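Local coordinates for protein Two-component sensor histidine kinase (Nostoc sp., PDB 6OZB) that is a cyanobacterial phytochrome photoreceptor whose GAF domain binds the bilin phycoerythrobilin, and which probably relays a light signal to its own histidine kinase activity, at residues R20-T23 and A24-R27. The protein carries 1 engineered substitution. Numbering follows the deposited sequence.
Sequences RRIT and ARIR
Arg25 places CG beside its backbone N (chi1 -69°), and its extended chain then leads back along the helix until Arg21 O sits 3.5 Å above the plane of the Arg25 guanidinium, over one face and offset toward its rim. Arg25 NH1 sits 4.0 Å from Ile22 CG1. Thr23 holds CG2 anti to its own backbone N (chi1 -62° to OG1), beside the extended chain of Arg27. In the conformer described, one of two, Arg27 NE lies 3.2 Å from Thr23 CG2, a doubtful approach in which the methyl meets the guanidinium obliquely. Thr23 OG1, on the other branch, makes a hydrogen bond back to Leu19 O. Four i to i+4 backbone hydrogen bonds tie the two turns of helix 12-27: the one from Arg27 N to Thr23 O measures 2.9 Å, whereas Arg25 N to Arg21 O is weak at 3.3 Å. Ile22 CG2 and Ile26 CD1, one turn apart, approach to 4.3 Å. This end of helix 12-27 packs against two others: Ile22 and Ile26 rest on Gln190 of helix 178-201, and Arg25 reaches helix 32-47, where its NH2 forms a salt bridge with Glu42. Glu42 would offset the charge of Arg25, whose NH2 is 5.8 Å from Arg21 NH1, and probably eases repulsion between these two arginines.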
loop_
_atom_site.group_PDB
_atom_site.type_symbol
_atom_site.label_atom_id
_atom_site.label_comp_id
_atom_site.label_asym_id
_atom_site.label_seq_id
_atom_site.Cartn_x
_atom_site.Cartn_y
_atom_site.Cartn_z
ATOM N N ARG C 20 5.059 -22.582 -24.831
ATOM C CA ARG C 20 5.135 -23.541 -25.924
ATOM C C ARG C 20 6.447 -24.275 -25.885
ATOM O O ARG C 20 6.497 -25.455 -26.169
ATOM C CB ARG C 20 4.955 -22.858 -27.277
ATOM C CG ARG C 20 3.510 -22.425 -27.584
ATOM C CD ARG C 20 3.323 -22.080 -29.029
ATOM N NE ARG C 20 4.141 -20.946 -29.450
ATOM C CZ ARG C 20 3.775 -19.666 -29.445
ATOM N NH1 ARG C 20 2.573 -19.302 -29.036
ATOM N NH2 ARG C 20 4.624 -18.737 -29.873
ATOM N N ARG C 21 7.520 -23.574 -25.522
ATOM C CA ARG C 21 8.823 -24.207 -25.516
ATOM C C ARG C 21 8.912 -25.223 -24.359
ATOM O O ARG C 21 9.535 -26.263 -24.495
ATOM C CB ARG C 21 9.908 -23.147 -25.433
ATOM C CG ARG C 21 10.085 -22.359 -26.738
ATOM C CD ARG C 21 11.128 -21.232 -26.537
ATOM N NE ARG C 21 11.260 -20.384 -27.722
ATOM C CZ ARG C 21 11.918 -20.742 -28.828
ATOM N NH1 ARG C 21 12.498 -21.932 -28.910
ATOM N NH2 ARG C 21 11.988 -19.912 -29.865
ATOM N N ILE C 22 8.272 -24.953 -23.226
ATOM C CA ILE C 22 8.226 -25.947 -22.153
ATOM C C ILE C 22 7.449 -27.165 -22.603
ATOM O O ILE C 22 7.878 -28.286 -22.396
ATOM C CB ILE C 22 7.576 -25.398 -20.840
ATOM C CG1 ILE C 22 8.392 -24.253 -20.270
ATOM C CG2 ILE C 22 7.474 -26.497 -19.793
ATOM C CD1 ILE C 22 7.647 -23.481 -19.166
ATOM N N THR C 23 6.316 -26.923 -23.238
ATOM C CA THR C 23 5.464 -27.995 -23.679
ATOM C C THR C 23 6.207 -28.894 -24.679
ATOM O O THR C 23 6.088 -30.109 -24.626
ATOM C CB THR C 23 4.182 -27.439 -24.286
ATOM O OG1 THR C 23 3.472 -26.696 -23.281
ATOM C CG2 THR C 23 3.323 -28.538 -24.788
ATOM N N ALA C 24 7.013 -28.299 -25.551
ATOM C CA ALA C 24 7.767 -29.065 -26.534
ATOM C C ALA C 24 8.719 -30.022 -25.830
ATOM O O ALA C 24 8.889 -31.162 -26.268
ATOM C CB ALA C 24 8.527 -28.151 -27.468
ATOM N N ARG C 25 9.337 -29.564 -24.741
ATOM C CA ARG C 25 10.254 -30.403 -23.987
ATOM C C ARG C 25 9.556 -31.569 -23.302
ATOM O O ARG C 25 10.096 -32.680 -23.219
ATOM C CB ARG C 25 11.000 -29.583 -22.946
ATOM C CG ARG C 25 11.984 -28.620 -23.576
ATOM C CD ARG C 25 12.681 -27.800 -22.530
ATOM N NE ARG C 25 13.167 -26.621 -23.209
ATOM C CZ ARG C 25 12.753 -25.381 -22.961
ATOM N NH1 ARG C 25 11.874 -25.086 -21.981
ATOM N NH2 ARG C 25 13.243 -24.420 -23.695
ATOM N N ILE C 26 8.374 -31.300 -22.768
ATOM C CA ILE C 26 7.557 -32.368 -22.183
ATOM C C ILE C 26 7.239 -33.420 -23.246
ATOM O O ILE C 26 7.467 -34.609 -23.052
ATOM C CB ILE C 26 6.228 -31.823 -21.609
ATOM C CG1 ILE C 26 6.464 -30.880 -20.445
ATOM C CG2 ILE C 26 5.315 -32.996 -21.141
ATOM C CD1 ILE C 26 5.192 -30.119 -20.041
ATOM N N ARG C 27 6.788 -32.964 -24.406
ATOM C CA ARG C 27 6.386 -33.853 -25.495
ATOM C C ARG C 27 7.532 -34.685 -26.042
ATOM O O ARG C 27 7.323 -35.799 -26.527
ATOM C CB ARG C 27 5.751 -33.025 -26.581
ATOM C CG ARG C 27 4.421 -32.379 -26.138
ATOM C CD ARG C 27 3.834 -31.702 -27.303
ATOM N NE ARG C 27 2.744 -30.800 -26.975
ATOM C CZ ARG C 27 2.195 -29.990 -27.869
ATOM N NH1 ARG C 27 2.616 -29.999 -29.130
ATOM N NH2 ARG C 27 1.207 -29.196 -27.505
#